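PDB 2HDO: phosphoglycolate phosphatase from Lactobacillus plantarum, which probably hydrolyses 2-phosphoglycolate to glycolate and inorganic phosphate, as a member of the haloacid dehalogenase (HAD) superfamily. Local coordinates for residues L7-D12 against T89-Q94; E28-Y33 against T55-A60; P143-L148 against V153-A158; F178-W183 against N188-K193. All coordinates share one frame; numbering follows the deposited sequence.

Contact 1: L7-D12 against T89-Q94; sequences LMFDID and TSLFEQ. With PO4 (phosphate ion), chain B.
Phe9 and Phe92 carry the apolar part of this contact, their side chains approaching from opposite directions. Phe92 CZ sits over one face of the Phe9 ring, displaced toward the rim, and comes to 3.8 Å from Phe9 CE1. The ring planes are inclined at 58°, an oblique pairing with centroids 5.2 Å apart. Leu91 adds a looser touch, its CD2 lying 4.4 Å from Phe9 CE2. CB of Phe9 points from strand 6-9 toward helix 88-94, and chi1 of -64° sets CG beside the backbone N. Phe92 also stacks on Phe121. An alanine in place of Phe9 would probably leave Phe92 CZ without the ring face it rests on and open a gap between strand and helix.

The polar interactions gather beyond the strand end, around a phosphate ion probably taken up from the crystallisation liquor. Its O2 accepts two backbone bonds, a nearly straight one from Asp12 N (3.1 Å, 174°) and a more bent one from Ile11 N (3.2 Å). Thr105, Ser106 and Lys138 complete the grip, and Lys138 also forms a salt bridge with Asp10 OD1. Asp10 and Asp12 fit the DxDx(T/V) pattern of HAD enzymes, in which the first aspartate is the usual nucleophile. The chemistry thus divides the segment: a strand that puts one phenylalanine against a helix leads into an anion-binding turn consistent with a phosphatase active site.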
loop_
_atom_site.group_PDB
_atom_site.type_symbol
_atom_site.label_atom_id
_atom_site.label_comp_id
_atom_site.label_asym_id
_atom_site.label_seq_id
_atom_site.Cartn_x
_atom_site.Cartn_y
_atom_site.Cartn_z
ATOM N N LEU A 7 -0.361 -1.057 -14.484
ATOM C CA LEU A 7 0.347 -0.614 -13.295
ATOM C C LEU A 7 -0.583 -0.730 -12.117
ATOM O O LEU A 7 -1.661 -0.155 -12.138
ATOM C CB LEU A 7 0.794 0.827 -13.410
ATOM C CG LEU A 7 1.716 1.206 -14.533
ATOM C CD1 LEU A 7 2.087 2.695 -14.354
ATOM C CD2 LEU A 7 2.940 0.355 -14.618
HETATM N N MSE A 8 -0.176 -1.527 -11.129
HETATM C CA MSE A 8 -0.904 -1.624 -9.863
HETATM C C MSE A 8 -0.115 -0.946 -8.795
HETATM O O MSE A 8 1.098 -1.059 -8.780
HETATM C CB MSE A 8 -1.116 -3.087 -9.483
HETATM C CG MSE A 8 -1.844 -3.851 -10.526
HETATM SE SE MSE A 8 -3.750 -3.386 -10.591
HETATM C CE MSE A 8 -3.943 -2.894 -12.544
ATOM N N PHE A 9 -0.796 -0.244 -7.906
ATOM C CA PHE A 9 -0.168 0.550 -6.885
ATOM C C PHE A 9 -0.658 0.120 -5.499
ATOM O O PHE A 9 -1.833 -0.110 -5.301
ATOM C CB PHE A 9 -0.528 2.044 -7.005
ATOM C CG PHE A 9 -0.040 2.702 -8.265
ATOM C CD1 PHE A 9 -0.794 2.594 -9.419
ATOM C CD2 PHE A 9 1.154 3.415 -8.303
ATOM C CE1 PHE A 9 -0.366 3.160 -10.602
ATOM C CE2 PHE A 9 1.569 4.015 -9.494
ATOM C CZ PHE A 9 0.820 3.864 -10.640
ATOM N N ASP A 10 0.269 0.049 -4.559
ATOM C CA ASP A 10 -0.070 0.140 -3.108
ATOM C C ASP A 10 -0.398 1.583 -2.735
ATOM O O ASP A 10 -0.048 2.495 -3.468
ATOM C CB ASP A 10 1.139 -0.310 -2.286
ATOM C CG ASP A 10 0.758 -0.852 -0.950
ATOM O OD1 ASP A 10 -0.455 -0.905 -0.620
ATOM O OD2 ASP A 10 1.695 -1.206 -0.213
ATOM N N ILE A 11 -1.060 1.821 -1.596
ATOM C CA ILE A 11 -1.407 3.170 -1.215
ATOM C C ILE A 11 -0.402 3.720 -0.207
ATOM O O ILE A 11 0.307 4.690 -0.473
ATOM C CB ILE A 11 -2.837 3.256 -0.645
ATOM C CG1 ILE A 11 -3.835 2.881 -1.736
ATOM C CG2 ILE A 11 -3.118 4.674 -0.169
ATOM C CD1 ILE A 11 -5.246 2.579 -1.249
ATOM N N ASP A 12 -0.326 3.072 0.935
ATOM C CA ASP A 12 0.428 3.637 2.061
ATOM C C ASP A 12 1.913 3.589 1.817
ATOM O O ASP A 12 2.457 2.518 1.575
ATOM C CB ASP A 12 0.083 2.889 3.352
ATOM C CG ASP A 12 -1.353 3.055 3.754
ATOM O OD1 ASP A 12 -1.724 4.188 4.170
ATOM O OD2 ASP A 12 -2.116 2.042 3.668
ATOM N N THR A 89 -0.064 13.549 -8.234
ATOM C CA THR A 89 -1.154 14.106 -9.043
ATOM C C THR A 89 -0.714 14.330 -10.516
ATOM O O THR A 89 -1.471 14.023 -11.454
ATOM C CB THR A 89 -1.704 15.440 -8.433
ATOM O OG1 THR A 89 -0.623 16.359 -8.239
ATOM C CG2 THR A 89 -2.391 15.190 -7.106
ATOM N N SER A 90 0.518 14.828 -10.692
ATOM C CA SER A 90 1.097 15.057 -12.014
ATOM C C SER A 90 1.330 13.759 -12.745
ATOM O O SER A 90 1.210 13.664 -13.961
ATOM C CB SER A 90 2.434 15.762 -11.891
ATOM O OG SER A 90 2.299 16.998 -11.231
ATOM N N LEU A 91 1.720 12.744 -11.993
ATOM C CA LEU A 91 1.960 11.443 -12.574
ATOM C C LEU A 91 0.697 10.922 -13.230
ATOM O O LEU A 91 0.724 10.450 -14.351
ATOM C CB LEU A 91 2.460 10.465 -11.532
ATOM C CG LEU A 91 2.537 8.991 -11.946
ATOM C CD1 LEU A 91 3.616 8.803 -12.987
ATOM C CD2 LEU A 91 2.734 8.109 -10.723
ATOM N N PHE A 92 -0.410 10.968 -12.508
ATOM C CA PHE A 92 -1.656 10.426 -13.009
ATOM C C PHE A 92 -2.258 11.254 -14.185
ATOM O O PHE A 92 -2.953 10.702 -15.043
ATOM C CB PHE A 92 -2.623 10.178 -11.831
ATOM C CG PHE A 92 -2.284 8.953 -11.041
ATOM C CD1 PHE A 92 -2.527 7.719 -11.581
ATOM C CD2 PHE A 92 -1.724 9.024 -9.787
ATOM C CE1 PHE A 92 -2.194 6.566 -10.924
ATOM C CE2 PHE A 92 -1.394 7.859 -9.081
ATOM C CZ PHE A 92 -1.620 6.632 -9.637
ATOM N N GLU A 93 -1.867 12.524 -14.281
ATOM C CA GLU A 93 -2.201 13.343 -15.464
ATOM C C GLU A 93 -1.432 12.911 -16.704
ATOM O O GLU A 93 -1.898 13.137 -17.826
ATOM C CB GLU A 93 -1.897 14.828 -15.239
ATOM C CG GLU A 93 -2.393 15.455 -13.943
ATOM C CD GLU A 93 -3.853 15.757 -13.945
ATOM O OE1 GLU A 93 -4.556 15.233 -14.835
ATOM O OE2 GLU A 93 -4.298 16.526 -13.058
ATOM N N GLN A 94 -0.245 12.346 -16.533
ATOM C CA GLN A 94 0.647 12.085 -17.664
ATOM C C GLN A 94 0.700 10.605 -18.083
ATOM O O GLN A 94 1.101 10.301 -19.201
ATOM C CB GLN A 94 2.066 12.539 -17.320
ATOM C CG GLN A 94 2.270 14.034 -17.024
ATOM C CD GLN A 94 1.897 14.939 -18.166
ATOM O OE1 GLN A 94 2.146 14.629 -19.340
ATOM N NE2 GLN A 94 1.297 16.080 -17.835
HETATM P P PO4 B . -1.150 -0.695 1.917
HETATM O O1 PO4 B . -1.315 -2.192 1.537
HETATM O O2 PO4 B . -1.869 0.400 1.099
HETATM O O3 PO4 B . 0.366 -0.382 1.880
HETATM O O4 PO4 B . -1.636 -0.516 3.360
#

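Contact 2: E28-Y33 against T55-A60; sequences EVLATY and TELGIA
Ile59 CD1 points between Leu30 and Tyr33, meeting Leu30 CD2 at 3.9 Å and Tyr33 CB at 4.2 Å. The Ile59 and Tyr33 side chains run at about a right angle, so the methyl end of the isoleucine meets the root of the tyrosine, at CB and CG, and lies obliquely to its ring. Leu30 is turned differently against each of its partners. Its CD2 branch serves Ile59, while CD1 reaches Leu57 CD1 at 4.2 Å, and there the two leucines cross nearly perpendicularly. Because CG of Leu30 is anti to the carbonyl carbon (chi1 -78°), its two methyls come nearer the opposing segment than the direction of its CB would suggest.

Leu57 meets Leu30 from the end of helix 50-56; the Schellman motif at Gly58 (phi 79°) then lets the chain leave, so that Ile59 reaches Leu30 and Tyr33. Val29 O receives both Thr32 N and Thr32 OG1, the hydroxyl at 2.7 Å and in the carbonyl plane.

The contact therefore joins the C-terminal ends of helices 19-31 and 50-56. Phe37 touches both leucines, while helix 64-75 supplies Phe67 beside the Tyr33 ring and Gln70 as hydrogen-bond partner of Tyr33 OH.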
loop_
_atom_site.group_PDB
_atom_site.type_symbol
_atom_site.label_atom_id
_atom_site.label_comp_id
_atom_site.label_asym_id
_atom_site.label_seq_id
_atom_site.Cartn_x
_atom_site.Cartn_y
_atom_site.Cartn_z
ATOM N N GLU A 28 -2.236 5.957 19.899
ATOM C CA GLU A 28 -3.498 6.111 20.599
ATOM C C GLU A 28 -4.119 4.736 20.928
ATOM O O GLU A 28 -4.515 4.493 22.049
ATOM C CB GLU A 28 -4.415 7.021 19.760
ATOM C CG GLU A 28 -5.727 7.360 20.406
ATOM C CD GLU A 28 -6.575 8.270 19.523
ATOM O OE1 GLU A 28 -5.976 8.966 18.643
ATOM O OE2 GLU A 28 -7.827 8.254 19.658
ATOM N N VAL A 29 -4.172 3.837 19.949
ATOM C CA VAL A 29 -4.625 2.458 20.200
ATOM C C VAL A 29 -3.757 1.753 21.228
ATOM O O VAL A 29 -4.254 1.114 22.155
ATOM C CB VAL A 29 -4.756 1.626 18.886
ATOM C CG1 VAL A 29 -5.270 0.217 19.184
ATOM C CG2 VAL A 29 -5.672 2.354 17.933
ATOM N N LEU A 30 -2.444 1.848 21.060
ATOM C CA LEU A 30 -1.535 1.138 21.943
ATOM C C LEU A 30 -1.658 1.550 23.389
ATOM O O LEU A 30 -1.457 0.744 24.284
ATOM C CB LEU A 30 -0.080 1.285 21.450
ATOM C CG LEU A 30 0.199 0.353 20.285
ATOM C CD1 LEU A 30 1.322 0.887 19.458
ATOM C CD2 LEU A 30 0.533 -1.025 20.765
ATOM N N ALA A 31 -2.018 2.800 23.643
ATOM C CA ALA A 31 -2.236 3.258 25.008
ATOM C C ALA A 31 -3.308 2.416 25.731
ATOM O O ALA A 31 -3.191 2.174 26.922
ATOM C CB ALA A 31 -2.617 4.729 24.990
ATOM N N THR A 32 -4.312 1.919 25.004
ATOM C CA THR A 32 -5.387 1.101 25.623
ATOM C C THR A 32 -4.945 -0.357 25.934
ATOM O O THR A 32 -5.707 -1.136 26.526
ATOM C CB THR A 32 -6.650 1.044 24.748
ATOM O OG1 THR A 32 -6.426 0.250 23.591
ATOM C CG2 THR A 32 -7.092 2.454 24.307
ATOM N N TYR A 33 -3.738 -0.706 25.505
ATOM C CA TYR A 33 -3.072 -1.989 25.783
ATOM C C TYR A 33 -1.865 -1.744 26.677
ATOM O O TYR A 33 -1.032 -2.621 26.841
ATOM C CB TYR A 33 -2.651 -2.658 24.461
ATOM C CG TYR A 33 -3.846 -3.070 23.662
ATOM C CD1 TYR A 33 -4.449 -2.198 22.779
ATOM C CD2 TYR A 33 -4.424 -4.314 23.834
ATOM C CE1 TYR A 33 -5.595 -2.570 22.090
ATOM C CE2 TYR A 33 -5.548 -4.692 23.127
ATOM C CZ TYR A 33 -6.136 -3.815 22.261
ATOM O OH TYR A 33 -7.268 -4.212 21.592
ATOM N N THR A 55 1.967 -8.643 16.256
ATOM C CA THR A 55 2.816 -9.657 16.863
ATOM C C THR A 55 4.119 -8.992 17.367
ATOM O O THR A 55 4.539 -9.193 18.499
ATOM C CB THR A 55 3.083 -10.845 15.917
ATOM O OG1 THR A 55 1.829 -11.438 15.537
ATOM C CG2 THR A 55 3.970 -11.860 16.587
ATOM N N GLU A 56 4.733 -8.175 16.523
ATOM C CA GLU A 56 5.990 -7.539 16.849
ATOM C C GLU A 56 5.847 -6.671 18.084
ATOM O O GLU A 56 6.769 -6.602 18.880
ATOM C CB GLU A 56 6.480 -6.706 15.653
ATOM C CG GLU A 56 7.925 -6.319 15.737
ATOM C CD GLU A 56 8.122 -5.078 16.552
ATOM O OE1 GLU A 56 7.130 -4.320 16.672
ATOM O OE2 GLU A 56 9.222 -4.886 17.117
ATOM N N LEU A 57 4.682 -6.030 18.218
ATOM C CA LEU A 57 4.413 -5.139 19.345
ATOM C C LEU A 57 3.981 -5.858 20.631
ATOM O O LEU A 57 3.773 -5.210 21.664
ATOM C CB LEU A 57 3.308 -4.160 18.951
ATOM C CG LEU A 57 3.751 -3.119 17.925
ATOM C CD1 LEU A 57 2.587 -2.412 17.207
ATOM C CD2 LEU A 57 4.689 -2.098 18.618
ATOM N N GLY A 58 3.815 -7.170 20.571
ATOM C CA GLY A 58 3.519 -7.966 21.758
ATOM C C GLY A 58 2.073 -7.907 22.210
ATOM O O GLY A 58 1.772 -8.205 23.356
ATOM N N ILE A 59 1.177 -7.564 21.301
ATOM C CA ILE A 59 -0.248 -7.610 21.583
ATOM C C ILE A 59 -0.703 -9.050 21.812
ATOM O O ILE A 59 -0.334 -9.960 21.051
ATOM C CB ILE A 59 -1.092 -7.006 20.420
ATOM C CG1 ILE A 59 -0.685 -5.562 20.123
ATOM C CG2 ILE A 59 -2.588 -7.066 20.737
ATOM C CD1 ILE A 59 -0.758 -4.651 21.326
ATOM N N ALA A 60 -1.492 -9.268 22.867
ATOM C CA ALA A 60 -2.073 -10.588 23.111
ATOM C C ALA A 60 -2.777 -11.088 21.844
ATOM O O ALA A 60 -3.569 -10.358 21.245
ATOM C CB ALA A 60 -3.055 -10.504 24.246
#

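Contact 3: P143-L148 against V153-A158; sequences PLLTAL and VAPQNA
Leu148 enters this contact through its backbone as well as its side chain, and the path from CB outward accounts for most of the packing. At its root, CB lies 3.4 Å from Val153 O. CG, anti to the carbonyl carbon (chi1 -64°), carries the branch past Val153. Beyond it CD1 faces Pro155 CA at 4.0 Å and also approaches Ala158 CB. The other methyl, CD2, makes the closest side-chain pairing with Ala158 CB, at 3.6 Å, so the alanine methyl is met by both ends of the leucine fork.

One turn earlier, Leu145 extends the apolar surface: its CD2 meets Pro155 CG at 4.0 Å, the two side chains crossing nearly at right angles. The single bond between the segments runs from Val153 N to Leu148 O, 3.1 Å long and almost straight at 176°, although the donor is tilted 31° from the carbonyl plane.

Residues 143-148 make up most of helix 142-150, and 153-158 run from the following loop to the first residue of strand 158-162. The helix connects parallel strands 125-129 and 158-162, a beta-alpha-beta crossover of the Rossmann-like HAD core, and this contact is its return from helix to strand. Met8 of strand 6-9 and Val176 also touch Leu148. Chemically, one directional backbone bond helps set where the chain returns, and methyl packing then holds it against the helix as far as the start of the strand.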
loop_
_atom_site.group_PDB
_atom_site.type_symbol
_atom_site.label_atom_id
_atom_site.label_comp_id
_atom_site.label_asym_id
_atom_site.label_seq_id
_atom_site.Cartn_x
_atom_site.Cartn_y
_atom_site.Cartn_z
ATOM N N PRO A 143 -4.359 -11.394 -3.903
ATOM C CA PRO A 143 -4.943 -10.074 -4.171
ATOM C C PRO A 143 -4.393 -9.409 -5.467
ATOM O O PRO A 143 -5.158 -8.796 -6.203
ATOM C CB PRO A 143 -4.546 -9.258 -2.932
ATOM C CG PRO A 143 -4.176 -10.285 -1.867
ATOM C CD PRO A 143 -3.638 -11.441 -2.610
ATOM N N LEU A 144 -3.085 -9.521 -5.725
ATOM C CA LEU A 144 -2.505 -8.981 -6.957
ATOM C C LEU A 144 -3.001 -9.707 -8.212
ATOM O O LEU A 144 -3.360 -9.087 -9.204
ATOM C CB LEU A 144 -0.977 -9.010 -6.879
ATOM C CG LEU A 144 -0.193 -8.501 -8.066
ATOM C CD1 LEU A 144 -0.722 -7.154 -8.530
ATOM C CD2 LEU A 144 1.289 -8.418 -7.736
ATOM N N LEU A 145 -3.058 -11.025 -8.140
ATOM C CA LEU A 145 -3.495 -11.793 -9.271
ATOM C C LEU A 145 -4.993 -11.533 -9.520
ATOM O O LEU A 145 -5.428 -11.531 -10.652
ATOM C CB LEU A 145 -3.222 -13.272 -9.026
ATOM C CG LEU A 145 -1.747 -13.622 -9.113
ATOM C CD1 LEU A 145 -1.522 -15.076 -8.692
ATOM C CD2 LEU A 145 -1.200 -13.389 -10.507
ATOM N N THR A 146 -5.773 -11.285 -8.476
ATOM C CA THR A 146 -7.186 -10.998 -8.655
ATOM C C THR A 146 -7.366 -9.689 -9.402
ATOM O O THR A 146 -8.143 -9.591 -10.337
ATOM C CB THR A 146 -7.903 -11.016 -7.298
ATOM O OG1 THR A 146 -7.776 -12.336 -6.738
ATOM C CG2 THR A 146 -9.365 -10.677 -7.445
ATOM N N ALA A 147 -6.581 -8.691 -9.036
ATOM C CA ALA A 147 -6.651 -7.387 -9.685
ATOM C C ALA A 147 -6.331 -7.523 -11.151
ATOM O O ALA A 147 -7.044 -7.013 -12.017
ATOM C CB ALA A 147 -5.674 -6.380 -8.999
ATOM N N LEU A 148 -5.271 -8.261 -11.456
ATOM C CA LEU A 148 -4.880 -8.398 -12.848
ATOM C C LEU A 148 -5.890 -9.195 -13.704
ATOM O O LEU A 148 -6.157 -8.847 -14.837
ATOM C CB LEU A 148 -3.489 -9.014 -12.971
ATOM C CG LEU A 148 -2.358 -8.193 -12.396
ATOM C CD1 LEU A 148 -1.091 -8.982 -12.420
ATOM C CD2 LEU A 148 -2.262 -6.847 -13.155
ATOM N N VAL A 153 -5.162 -8.532 -17.767
ATOM C CA VAL A 153 -3.757 -8.353 -18.063
ATOM C C VAL A 153 -2.995 -9.470 -17.392
ATOM O O VAL A 153 -3.203 -9.782 -16.238
ATOM C CB VAL A 153 -3.221 -6.959 -17.610
ATOM C CG1 VAL A 153 -1.706 -6.897 -17.797
ATOM C CG2 VAL A 153 -3.930 -5.887 -18.398
ATOM N N ALA A 154 -2.128 -10.108 -18.160
ATOM C CA ALA A 154 -1.309 -11.198 -17.667
ATOM C C ALA A 154 -0.195 -10.688 -16.734
ATOM O O ALA A 154 0.321 -9.570 -16.919
ATOM C CB ALA A 154 -0.708 -11.903 -18.846
ATOM N N PRO A 155 0.227 -11.525 -15.770
ATOM C CA PRO A 155 1.272 -11.138 -14.807
ATOM C C PRO A 155 2.530 -10.601 -15.475
ATOM O O PRO A 155 3.099 -9.648 -14.988
ATOM C CB PRO A 155 1.547 -12.443 -14.042
ATOM C CG PRO A 155 0.304 -13.222 -14.192
ATOM C CD PRO A 155 -0.269 -12.886 -15.513
ATOM N N GLN A 156 2.929 -11.190 -16.592
ATOM C CA GLN A 156 4.159 -10.753 -17.285
ATOM C C GLN A 156 4.068 -9.335 -17.816
ATOM O O GLN A 156 5.107 -8.710 -18.093
ATOM C CB GLN A 156 4.501 -11.716 -18.461
ATOM C CG GLN A 156 3.458 -11.900 -19.541
ATOM C CD GLN A 156 2.541 -13.056 -19.265
ATOM O OE1 GLN A 156 2.376 -13.453 -18.109
ATOM N NE2 GLN A 156 1.947 -13.613 -20.301
ATOM N N ASN A 157 2.843 -8.824 -17.961
ATOM C CA ASN A 157 2.630 -7.507 -18.546
ATOM C C ASN A 157 2.201 -6.432 -17.551
ATOM O O ASN A 157 1.702 -5.388 -17.932
ATOM C CB ASN A 157 1.597 -7.634 -19.631
ATOM C CG ASN A 157 2.063 -8.518 -20.766
ATOM O OD1 ASN A 157 3.209 -8.415 -21.191
ATOM N ND2 ASN A 157 1.199 -9.396 -21.233
ATOM N N ALA A 158 2.444 -6.710 -16.269
ATOM C CA ALA A 158 2.077 -5.869 -15.187
ATOM C C ALA A 158 3.295 -5.449 -14.339
ATOM O O ALA A 158 4.326 -6.170 -14.266
ATOM C CB ALA A 158 1.072 -6.579 -14.369
#

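Contact 4: F178-W183 against N188-K193; sequences FGLAVW and NADHQK
Leu180 sends its two methyls to consecutive residues, Ala189 and Asp190, and the branch on Ala189 is the firmly packed part of the contact. There CD1 lies 4.0 Å from Ala189 CB and 3.9 Å from Ala189 O, so it meets the methyl and the carbonyl oxygen of one buried residue. The extended first torsion of Leu180 (chi1 -178°, CG opposite the backbone N) carries the fork away from strand 177-181 and toward the loop.

The other methyl, CD2, faces the solvent side, where Asp190 is partly exposed. Asp190 OD1 comes to 3.7 Å from Leu180 CD2, with Asp190 CA at 4.0 Å from the same methyl. The Asp190 side chain crosses that of Leu180 at about a right angle, and the approach of OD1 to a methyl is only van der Waals contact; the charge is instead met by Arg197, which forms a salt bridge with that same oxygen. Replacing Leu180 with an alanine would probably open a gap beside the Ala189 methyl and leave Asp190 OD1 and CA without the methyl they touch.

Residues 188-191 have helical backbone angles without regular helical bonding, although His191 N does bond to Asn188 O at 3.2 Å. Asp186 OD2 accepts from Ala189 N at the start of this turn. In the parallel sheet, strand 177-181 lies between strands 158-162 and 196-198; residues 188-193 lie in the connection that leads on to strand 196-198, whose Arg197 also touches Leu180, while helix 165-174 touches Phe178, Asn188 and Gln192.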
loop_
_atom_site.group_PDB
_atom_site.type_symbol
_atom_site.label_atom_id
_atom_site.label_comp_id
_atom_site.label_asym_id
_atom_site.label_seq_id
_atom_site.Cartn_x
_atom_site.Cartn_y
_atom_site.Cartn_z
ATOM N N PHE A 178 8.262 -5.920 -9.963
ATOM C CA PHE A 178 8.086 -4.933 -8.925
ATOM C C PHE A 178 8.837 -3.656 -9.219
ATOM O O PHE A 178 9.987 -3.693 -9.671
ATOM C CB PHE A 178 8.559 -5.467 -7.573
ATOM C CG PHE A 178 8.124 -4.645 -6.411
ATOM C CD1 PHE A 178 6.830 -4.775 -5.942
ATOM C CD2 PHE A 178 8.956 -3.740 -5.795
ATOM C CE1 PHE A 178 6.399 -4.032 -4.897
ATOM C CE2 PHE A 178 8.518 -3.004 -4.717
ATOM C CZ PHE A 178 7.238 -3.143 -4.273
ATOM N N GLY A 179 8.160 -2.534 -8.985
ATOM C CA GLY A 179 8.716 -1.195 -9.103
ATOM C C GLY A 179 8.751 -0.551 -7.716
ATOM O O GLY A 179 7.707 -0.314 -7.091
ATOM N N LEU A 180 9.950 -0.253 -7.251
ATOM C CA LEU A 180 10.165 0.251 -5.940
ATOM C C LEU A 180 9.920 1.746 -5.966
ATOM O O LEU A 180 10.562 2.488 -6.728
ATOM C CB LEU A 180 11.599 -0.055 -5.507
ATOM C CG LEU A 180 11.904 0.413 -4.083
ATOM C CD1 LEU A 180 11.193 -0.407 -3.065
ATOM C CD2 LEU A 180 13.399 0.380 -3.825
ATOM N N ALA A 181 9.017 2.189 -5.095
ATOM C CA ALA A 181 8.806 3.622 -4.810
ATOM C C ALA A 181 9.801 4.069 -3.732
ATOM O O ALA A 181 9.508 4.044 -2.551
ATOM C CB ALA A 181 7.393 3.856 -4.368
ATOM N N VAL A 182 10.976 4.485 -4.181
ATOM C CA VAL A 182 12.088 4.780 -3.296
ATOM C C VAL A 182 11.723 5.905 -2.346
ATOM O O VAL A 182 12.192 5.944 -1.196
ATOM C CB VAL A 182 13.340 5.115 -4.135
ATOM C CG1 VAL A 182 14.477 5.663 -3.265
ATOM C CG2 VAL A 182 13.784 3.867 -4.906
ATOM N N TRP A 183 10.854 6.799 -2.806
ATOM C CA TRP A 183 10.460 7.956 -2.013
ATOM C C TRP A 183 9.698 7.645 -0.729
ATOM O O TRP A 183 9.593 8.504 0.145
ATOM C CB TRP A 183 9.645 8.941 -2.849
ATOM C CG TRP A 183 8.334 8.417 -3.328
ATOM C CD1 TRP A 183 7.150 8.431 -2.638
ATOM C CD2 TRP A 183 8.055 7.793 -4.565
ATOM N NE1 TRP A 183 6.170 7.846 -3.357
ATOM C CE2 TRP A 183 6.687 7.433 -4.556
ATOM C CE3 TRP A 183 8.827 7.482 -5.692
ATOM C CZ2 TRP A 183 6.073 6.822 -5.656
ATOM C CZ3 TRP A 183 8.227 6.849 -6.744
ATOM C CH2 TRP A 183 6.867 6.526 -6.716
ATOM N N ASN A 188 13.974 -1.687 4.572
ATOM C CA ASN A 188 14.095 -3.090 4.135
ATOM C C ASN A 188 13.767 -3.364 2.670
ATOM O O ASN A 188 14.467 -4.111 1.979
ATOM C CB ASN A 188 13.259 -3.981 5.032
ATOM C CG ASN A 188 13.786 -4.007 6.456
ATOM O OD1 ASN A 188 13.058 -3.791 7.409
ATOM N ND2 ASN A 188 15.045 -4.279 6.590
ATOM N N ALA A 189 12.704 -2.736 2.201
ATOM C CA ALA A 189 12.272 -2.850 0.800
ATOM C C ALA A 189 13.377 -2.453 -0.180
ATOM O O ALA A 189 13.492 -3.034 -1.265
ATOM C CB ALA A 189 11.087 -1.997 0.583
ATOM N N ASP A 190 14.183 -1.469 0.207
ATOM C CA ASP A 190 15.279 -0.960 -0.598
ATOM C C ASP A 190 16.389 -1.952 -0.950
ATOM O O ASP A 190 17.077 -1.768 -1.953
ATOM C CB ASP A 190 15.886 0.227 0.157
ATOM C CG ASP A 190 16.729 1.153 -0.737
ATOM O OD1 ASP A 190 16.266 1.506 -1.849
ATOM O OD2 ASP A 190 17.831 1.570 -0.284
ATOM N N HIS A 191 16.526 -3.025 -0.187
ATOM C CA HIS A 191 17.654 -3.946 -0.356
ATOM C C HIS A 191 17.323 -5.101 -1.249
ATOM O O HIS A 191 18.202 -5.881 -1.551
ATOM C CB HIS A 191 18.052 -4.532 0.994
ATOM C CG HIS A 191 18.592 -3.518 1.932
ATOM N ND1 HIS A 191 19.762 -2.840 1.670
ATOM C CD2 HIS A 191 18.171 -3.093 3.144
ATOM C CE1 HIS A 191 20.022 -2.016 2.669
ATOM N NE2 HIS A 191 19.061 -2.133 3.566
ATOM N N GLN A 192 16.058 -5.269 -1.618
ATOM C CA GLN A 192 15.672 -6.374 -2.452
ATOM C C GLN A 192 15.978 -6.071 -3.925
ATOM O O GLN A 192 15.893 -4.919 -4.361
ATOM C CB GLN A 192 14.166 -6.616 -2.304
ATOM N N LYS A 193 16.285 -7.102 -4.707
ATOM C CA LYS A 193 16.434 -6.962 -6.145
ATOM C C LYS A 193 15.046 -6.795 -6.747
ATOM O O LYS A 193 14.173 -7.601 -6.480
ATOM C CB LYS A 193 17.116 -8.180 -6.754
ATOM C CG LYS A 193 17.469 -8.035 -8.242
#

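Contacts 1, 3 and 4 each join a strand of the parallel sheet (6-9, the start of 158-162, 177-181) to a helix or loop packed beside it, whereas contact 2 joins helix ends away from it. Along the chain, contact 2 falls between the two segments of contact 1; contacts 3 and 4 follow in turn. The centres of contacts 1 and 3 are about 17 Å apart, and the two touch through Met8, which packs on Leu144, Ala147 and Leu148. Contact 4 lies about 16 Å from contact 1, centre to centre. Contact 2, its centre about 32 Å from that of contact 1, belongs to a helical insertion consistent with a HAD cap domain beside the phosphate-binding core.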